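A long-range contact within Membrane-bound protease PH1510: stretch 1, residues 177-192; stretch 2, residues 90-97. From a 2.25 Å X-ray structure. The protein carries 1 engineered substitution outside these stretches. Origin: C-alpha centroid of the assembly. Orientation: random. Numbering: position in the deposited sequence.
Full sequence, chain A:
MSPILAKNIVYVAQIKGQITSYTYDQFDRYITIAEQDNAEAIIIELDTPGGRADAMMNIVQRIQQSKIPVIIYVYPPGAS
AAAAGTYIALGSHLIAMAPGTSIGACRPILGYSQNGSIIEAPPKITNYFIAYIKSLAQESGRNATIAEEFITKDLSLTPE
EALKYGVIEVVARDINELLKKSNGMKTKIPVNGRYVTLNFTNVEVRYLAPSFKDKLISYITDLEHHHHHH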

ATOM      1  N   GLU A 177       6.073 -16.065 -26.424  1.00 40.07           N
ATOM      2  CA  GLU A 177       7.381 -16.138 -25.757  1.00 42.26           C
ATOM      3  C   GLU A 177       7.222 -15.788 -24.243  1.00 37.03           C
ATOM      4  O   GLU A 177       7.872 -16.391 -23.410  1.00 34.81           O
ATOM      5  CB  GLU A 177       8.460 -15.287 -26.466  1.00 44.34           C
ATOM      6  CG  GLU A 177       9.862 -15.721 -26.048  1.00 51.79           C
ATOM      7  CD  GLU A 177      11.054 -14.939 -26.678  1.00 61.26           C
ATOM      8  OE1 GLU A 177      11.067 -13.691 -26.808  1.00 52.24           O
ATOM      9  OE2 GLU A 177      12.062 -15.610 -26.979  1.00 71.64           O
ATOM     10  N   LEU A 178       6.328 -14.858 -23.897  1.00 35.80           N
ATOM     11  CA  LEU A 178       6.087 -14.498 -22.476  1.00 39.05           C
ATOM     12  C   LEU A 178       5.590 -15.724 -21.670  1.00 37.61           C
ATOM     13  O   LEU A 178       6.221 -16.126 -20.655  1.00 34.92           O
ATOM     14  CB  LEU A 178       5.127 -13.300 -22.352  1.00 37.31           C
ATOM     15  CG  LEU A 178       4.769 -12.745 -20.950  1.00 36.43           C
ATOM     16  CD1 LEU A 178       4.158 -11.373 -21.061  1.00 37.90           C
ATOM     17  CD2 LEU A 178       3.754 -13.625 -20.234  1.00 43.29           C
ATOM     18  N   LEU A 179       4.575 -16.376 -22.220  1.00 39.02           N
ATOM     19  CA  LEU A 179       4.048 -17.648 -21.684  1.00 41.71           C
ATOM     20  C   LEU A 179       5.101 -18.702 -21.545  1.00 39.81           C
ATOM     21  O   LEU A 179       5.249 -19.284 -20.475  1.00 40.23           O
ATOM     22  CB  LEU A 179       2.895 -18.178 -22.528  1.00 39.48           C
ATOM     23  CG  LEU A 179       1.645 -17.266 -22.510  1.00 42.54           C
ATOM     24  CD1 LEU A 179       0.632 -17.768 -23.559  1.00 44.30           C
ATOM     25  CD2 LEU A 179       0.988 -17.151 -21.143  1.00 45.40           C
ATOM     26  N   LYS A 180       5.914 -18.878 -22.570  1.00 40.74           N
ATOM     27  CA  LYS A 180       6.963 -19.896 -22.531  1.00 42.67           C
ATOM     28  C   LYS A 180       8.001 -19.647 -21.441  1.00 39.76           C
ATOM     29  O   LYS A 180       8.339 -20.540 -20.674  1.00 36.47           O
ATOM     30  CB  LYS A 180       7.599 -19.971 -23.915  1.00 53.76           C
ATOM     31  CG  LYS A 180       8.632 -21.054 -24.173  1.00 61.73           C
ATOM     32  CD  LYS A 180       9.158 -20.897 -25.619  1.00 68.84           C
ATOM     33  CE  LYS A 180      10.674 -21.080 -25.764  1.00 79.72           C
ATOM     34  NZ  LYS A 180      11.067 -22.499 -25.977  1.00 97.91           N
ATOM     35  N   LYS A 181       8.556 -18.445 -21.374  1.00 40.18           N
ATOM     36  CA  LYS A 181       9.609 -18.144 -20.352  1.00 37.45           C
ATOM     37  C   LYS A 181       9.056 -17.964 -18.938  1.00 38.04           C
ATOM     38  O   LYS A 181       9.807 -18.112 -17.956  1.00 36.19           O
ATOM     39  CB  LYS A 181      10.359 -16.876 -20.736  1.00 44.55           C
ATOM     40  CG  LYS A 181      11.203 -17.025 -21.997  1.00 50.86           C
ATOM     41  CD  LYS A 181      11.626 -15.669 -22.541  1.00 56.78           C
ATOM     42  CE  LYS A 181      12.905 -15.750 -23.355  1.00 55.27           C
ATOM     43  NZ  LYS A 181      13.547 -14.417 -23.466  1.00 59.44           N
ATOM     44  N   SER A 182       7.775 -17.592 -18.836  1.00 34.64           N
ATOM     45  CA  SER A 182       7.143 -17.376 -17.530  1.00 38.47           C
ATOM     46  C   SER A 182       6.689 -18.694 -16.917  1.00 41.00           C
ATOM     47  O   SER A 182       6.461 -18.778 -15.686  1.00 29.32           O
ATOM     48  CB  SER A 182       5.967 -16.425 -17.622  1.00 38.67           C
ATOM     49  OG  SER A 182       6.409 -15.123 -17.949  1.00 38.72           O
ATOM     50  N   ASN A 183       6.538 -19.720 -17.758  1.00 43.88           N
ATOM     51  CA  ASN A 183       5.995 -21.008 -17.302  1.00 39.57           C
ATOM     52  C   ASN A 183       6.880 -21.622 -16.255  1.00 35.34           C
ATOM     53  O   ASN A 183       8.057 -21.744 -16.477  1.00 40.31           O
ATOM     54  CB  ASN A 183       5.906 -21.969 -18.496  1.00 42.93           C
ATOM     55  CG  ASN A 183       5.227 -23.262 -18.152  1.00 37.39           C
ATOM     56  OD1 ASN A 183       4.404 -23.331 -17.247  1.00 36.98           O
ATOM     57  ND2 ASN A 183       5.502 -24.262 -18.922  1.00 37.47           N
ATOM     58  N   GLY A 184       6.319 -22.011 -15.124  1.00 38.41           N
ATOM     59  CA  GLY A 184       7.078 -22.576 -13.988  1.00 38.75           C
ATOM     60  C   GLY A 184       7.713 -21.573 -13.012  1.00 43.22           C
ATOM     61  O   GLY A 184       8.342 -21.995 -12.041  1.00 41.65           O
ATOM     62  N   MET A 185       7.582 -20.269 -13.265  1.00 44.87           N
ATOM     63  CA  MET A 185       8.082 -19.317 -12.289  1.00 48.69           C
ATOM     64  C   MET A 185       7.025 -18.971 -11.229  1.00 42.36           C
ATOM     65  O   MET A 185       5.800 -19.055 -11.461  1.00 41.62           O
ATOM     66  CB  MET A 185       8.968 -18.186 -12.892  1.00 56.82           C
ATOM     67  CG  MET A 185       8.501 -17.259 -13.958  1.00 55.01           C
ATOM     68  SD  MET A 185       9.770 -16.005 -14.236  1.00 48.94           S
ATOM     69  CE  MET A 185      11.113 -16.531 -15.336  1.00 47.33           C
ATOM     70  N   LYS A 186       7.509 -18.751 -10.012  1.00 36.07           N
ATOM     71  CA  LYS A 186       6.667 -18.266  -8.929  1.00 38.26           C
ATOM     72  C   LYS A 186       6.347 -16.792  -9.072  1.00 34.96           C
ATOM     73  O   LYS A 186       7.141 -16.014  -9.553  1.00 34.06           O
ATOM     74  CB  LYS A 186       7.331 -18.486  -7.579  1.00 45.22           C
ATOM     75  CG  LYS A 186       7.717 -19.932  -7.362  1.00 49.57           C
ATOM     76  CD  LYS A 186       8.184 -20.224  -5.952  1.00 55.09           C
ATOM     77  CE  LYS A 186       7.252 -21.198  -5.262  1.00 63.78           C
ATOM     78  NZ  LYS A 186       8.068 -22.053  -4.365  1.00 67.39           N
ATOM     79  N   THR A 187       5.167 -16.417  -8.621  1.00 36.15           N
ATOM     80  CA  THR A 187       4.801 -15.034  -8.543  1.00 34.08           C
ATOM     81  C   THR A 187       5.772 -14.373  -7.577  1.00 35.75           C
ATOM     82  O   THR A 187       6.253 -14.990  -6.640  1.00 32.77           O
ATOM     83  CB  THR A 187       3.353 -14.844  -8.064  1.00 34.59           C
ATOM     84  OG1 THR A 187       3.137 -15.535  -6.824  1.00 34.79           O
ATOM     85  CG2 THR A 187       2.399 -15.367  -9.108  1.00 33.69           C
ATOM     86  N   LYS A 188       6.074 -13.117  -7.817  1.00 34.67           N
ATOM     87  CA  LYS A 188       7.045 -12.448  -6.980  1.00 37.55           C
ATOM     88  C   LYS A 188       6.428 -11.860  -5.722  1.00 35.65           C
ATOM     89  O   LYS A 188       7.130 -11.552  -4.787  1.00 33.03           O
ATOM     90  CB  LYS A 188       7.790 -11.339  -7.762  1.00 39.45           C
ATOM     91  CG  LYS A 188       8.685 -11.818  -8.897  1.00 45.80           C
ATOM     92  CD  LYS A 188       9.627 -12.981  -8.621  1.00 46.61           C
ATOM     93  CE  LYS A 188      10.619 -12.802  -7.482  1.00 50.89           C
ATOM     94  NZ  LYS A 188      11.698 -11.867  -7.836  1.00 50.89           N
ATOM     95  N   ILE A 189       5.119 -11.703  -5.712  1.00 37.98           N
ATOM     96  CA  ILE A 189       4.376 -11.301  -4.527  1.00 35.72           C
ATOM     97  C   ILE A 189       3.299 -12.389  -4.317  1.00 39.50           C
ATOM     98  O   ILE A 189       2.969 -13.132  -5.235  1.00 37.97           O
ATOM     99  CB  ILE A 189       3.723  -9.895  -4.654  1.00 36.26           C
ATOM    100  CG1 ILE A 189       2.782  -9.805  -5.854  1.00 38.36           C
ATOM    101  CG2 ILE A 189       4.773  -8.823  -4.770  1.00 37.08           C
ATOM    102  CD1 ILE A 189       1.964  -8.514  -5.922  1.00 42.15           C
ATOM    103  N   PRO A 190       2.784 -12.520  -3.104  1.00 39.92           N
ATOM    104  CA  PRO A 190       1.764 -13.544  -2.858  1.00 45.61           C
ATOM    105  C   PRO A 190       0.438 -13.304  -3.602  1.00 42.66           C
ATOM    106  O   PRO A 190       0.118 -12.181  -3.994  1.00 43.00           O
ATOM    107  CB  PRO A 190       1.537 -13.469  -1.320  1.00 48.31           C
ATOM    108  CG  PRO A 190       2.632 -12.624  -0.785  1.00 49.14           C
ATOM    109  CD  PRO A 190       3.069 -11.717  -1.903  1.00 46.77           C
ATOM    110  N   VAL A 191      -0.277 -14.375  -3.828  1.00 44.44           N
ATOM    111  CA  VAL A 191      -1.681 -14.350  -4.292  1.00 48.36           C
ATOM    112  C   VAL A 191      -2.394 -14.972  -3.108  1.00 50.82           C
ATOM    113  O   VAL A 191      -2.084 -16.141  -2.791  1.00 54.49           O
ATOM    114  CB  VAL A 191      -1.885 -15.196  -5.569  1.00 51.18           C
ATOM    115  CG1 VAL A 191      -3.348 -15.200  -6.023  1.00 53.07           C
ATOM    116  CG2 VAL A 191      -1.018 -14.664  -6.680  1.00 50.86           C
ATOM    117  N   ASN A 192      -3.233 -14.179  -2.403  1.00 60.60           N
ATOM    118  CA  ASN A 192      -3.846 -14.548  -1.068  1.00 60.96           C
ATOM    119  C   ASN A 192      -2.938 -15.419  -0.205  1.00 59.05           C
ATOM    120  O   ASN A 192      -3.267 -16.574   0.097  1.00 60.02           O
ATOM    121  CB  ASN A 192      -5.207 -15.256  -1.235  1.00 67.72           C
ATOM    122  CG  ASN A 192      -6.258 -14.375  -1.906  1.00 82.72           C
ATOM    123  OD1 ASN A 192      -6.571 -13.226  -1.491  1.00 77.97           O
ATOM    124  ND2 ASN A 192      -6.852 -14.938  -2.949  1.00 85.11           N
TER
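Stretch 2, residues 90-97: LGSHLIAM

Residues 90-97 lie against a segment that begins as a helix and ends as an extended loop, and the two meet with 507 Å² buried between them, counting both sides. Stretch 2 leaves Leu-90 through Gly-91 and Ser-92 and enters a β-strand that runs to Met-97. Its direction is opposed to that of stretch 1 in register: Thr-187 pairs with His-93, their CA atoms 4.8 Å apart, whereas Leu-178, nine residues earlier, lies nearest Ala-96, with a CA to CA distance of 7.1 Å. The early part of stretch 2 is thus met by the late loop of stretch 1, and the strand by the helix.

His-93 covers more surface than any other residue of the contact. Its backbone, at phi/psi -69/-29, presents the carbonyl to the loop, where Lys-188 N donates a nearly straight hydrogen bond to His-93 O at 2.8 Å (166° at the hydrogen). The same oxygen receives a CA-H...O contact from Thr-187 CA at 3.6 Å. The CA-to-CB bond points sideways, but with chi1 in m and chi2 at 88° the imidazole comes nearer to stretch 1. Ile-189 CG1 lies over one face, 3.8 Å from the centroid of the His-93 ring and 27° off its normal, an arrangement that lets a methylene hydrogen approach the π system. The ring edge is directed to the backbone beyond: His-93 NE2 donates a weak hydrogen bond to Pro-190 O at 3.3 Å, its angle of 135° well short of linear. Val-191 CG2 approaches the same nitrogen, His-93 NE2, at 3.4 Å. One histidine therefore engages successive residues of the loop through both its main chain and its ring.

Ile-189 contributes the largest area from stretch 1. Its p, t side chain starts sideways and then comes nearer to stretch 2, so that Ile-189 CD1 reaches to 3.2 Å from Gly-91 O, beyond the ring contact made by CG1. Thr-187 helps to hold the loop in shape from within, since Thr-187 OG1 donates a hydrogen bond to Ile-189 O at 2.9 Å.

Leu-94, next in covered area after His-93, fits where the helix gives way to the loop. Helical geometry is lost at Asn-183, and a type II turn from Ser-182 to Met-185, closed by a bond from Met-185 N to Ser-182 O at 3.1 Å, reverses the chain, and the residues at its two ends, Ser-182 and Met-185, face the leucine. Its two methyls meet the two ends of this turn: Leu-94 CD2 is 3.2 Å from Ser-182 OG, and Leu-94 CD1 is 3.9 Å from Met-185 SD. The serine hydroxyl finds its acceptor within the helix, Ser-182 OG donating to Leu-178 O at 2.9 Å.

Along the strand, side chains alternate. Ala-96 points toward the helix, its CB 3.6 Å from Leu-178 CD1, while Ile-95 and Met-97 point away and make no contact with stretch 1.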

ATOM      1  N   LEU A  90       6.229  -2.691 -10.702  1.00 34.63           N
ATOM      2  CA  LEU A  90       6.826  -3.186  -9.452  1.00 33.36           C
ATOM      3  C   LEU A  90       5.855  -3.767  -8.458  1.00 29.85           C
ATOM      4  O   LEU A  90       6.233  -4.619  -7.639  1.00 33.26           O
ATOM      5  CB  LEU A  90       7.697  -2.136  -8.784  1.00 33.41           C
ATOM      6  CG  LEU A  90       8.880  -1.692  -9.602  1.00 33.04           C
ATOM      7  CD1 LEU A  90       9.489  -0.456  -8.975  1.00 38.99           C
ATOM      8  CD2 LEU A  90       9.911  -2.815  -9.676  1.00 36.05           C
ATOM      9  N   GLY A  91       4.594  -3.366  -8.531  1.00 30.87           N
ATOM     10  CA  GLY A  91       3.563  -3.893  -7.650  1.00 32.42           C
ATOM     11  C   GLY A  91       2.939  -5.195  -8.086  1.00 34.15           C
ATOM     12  O   GLY A  91       2.070  -5.729  -7.393  1.00 40.09           O
ATOM     13  N   SER A  92       3.415  -5.757  -9.178  1.00 33.64           N
ATOM     14  CA  SER A  92       2.733  -6.858  -9.838  1.00 34.00           C
ATOM     15  C   SER A  92       3.466  -8.167  -9.617  1.00 31.94           C
ATOM     16  O   SER A  92       4.623  -8.209  -9.170  1.00 30.36           O
ATOM     17  CB  SER A  92       2.605  -6.564 -11.345  1.00 38.25           C
ATOM     18  OG  SER A  92       3.796  -6.925 -12.047  1.00 39.95           O
ATOM     19  N   HIS A  93       2.765  -9.247  -9.940  1.00 33.07           N
ATOM     20  CA  HIS A  93       3.244 -10.600  -9.700  1.00 31.73           C
ATOM     21  C   HIS A  93       4.420 -11.004 -10.560  1.00 29.72           C
ATOM     22  O   HIS A  93       5.184 -11.872 -10.180  1.00 31.01           O
ATOM     23  CB  HIS A  93       2.084 -11.571  -9.878  1.00 35.57           C
ATOM     24  CG  HIS A  93       0.991 -11.362  -8.896  1.00 33.75           C
ATOM     25  ND1 HIS A  93      -0.042 -10.482  -9.112  1.00 37.04           N
ATOM     26  CD2 HIS A  93       0.769 -11.912  -7.673  1.00 36.63           C
ATOM     27  CE1 HIS A  93      -0.856 -10.491  -8.066  1.00 36.95           C
ATOM     28  NE2 HIS A  93      -0.376 -11.343  -7.179  1.00 38.47           N
ATOM     29  N   LEU A  94       4.509 -10.414 -11.754  1.00 28.67           N
ATOM     30  CA  LEU A  94       5.548 -10.718 -12.704  1.00 30.63           C
ATOM     31  C   LEU A  94       5.635  -9.572 -13.715  1.00 31.49           C
ATOM     32  O   LEU A  94       4.608  -9.036 -14.109  1.00 35.47           O
ATOM     33  CB  LEU A  94       5.233 -12.021 -13.449  1.00 30.93           C
ATOM     34  CG  LEU A  94       6.444 -12.741 -14.064  1.00 34.78           C
ATOM     35  CD1 LEU A  94       7.163 -13.442 -12.955  1.00 40.99           C
ATOM     36  CD2 LEU A  94       6.065 -13.793 -15.107  1.00 37.07           C
ATOM     37  N   ILE A  95       6.846  -9.193 -14.112  1.00 29.64           N
ATOM     38  CA  ILE A  95       7.012  -8.148 -15.082  1.00 33.40           C
ATOM     39  C   ILE A  95       7.721  -8.749 -16.259  1.00 33.77           C
ATOM     40  O   ILE A  95       8.761  -9.383 -16.093  1.00 33.75           O
ATOM     41  CB  ILE A  95       7.854  -6.949 -14.558  1.00 35.20           C
ATOM     42  CG1 ILE A  95       7.263  -6.358 -13.263  1.00 36.04           C
ATOM     43  CG2 ILE A  95       7.899  -5.861 -15.606  1.00 36.80           C
ATOM     44  CD1 ILE A  95       8.277  -5.534 -12.477  1.00 38.36           C
ATOM     45  N   ALA A  96       7.188  -8.467 -17.428  1.00 33.74           N
ATOM     46  CA  ALA A  96       7.828  -8.788 -18.692  1.00 35.42           C
ATOM     47  C   ALA A  96       7.961  -7.517 -19.527  1.00 33.97           C
ATOM     48  O   ALA A  96       7.066  -6.650 -19.510  1.00 36.76           O
ATOM     49  CB  ALA A  96       6.996  -9.810 -19.438  1.00 34.80           C
ATOM     50  N   MET A  97       9.057  -7.428 -20.254  1.00 33.20           N
ATOM     51  CA  MET A  97       9.268  -6.324 -21.221  1.00 38.16           C
ATOM     52  C   MET A  97       9.607  -6.815 -22.660  1.00 35.86           C
ATOM     53  O   MET A  97      10.378  -7.726 -22.837  1.00 36.42           O
ATOM     54  CB  MET A  97      10.362  -5.380 -20.718  1.00 36.83           C
ATOM     55  CG  MET A  97       9.997  -4.614 -19.429  1.00 37.68           C
ATOM     56  SD  MET A  97      11.358  -3.579 -18.892  1.00 40.60           S
ATOM     57  CE  MET A  97      11.201  -2.227 -20.050  1.00 39.75           C
TER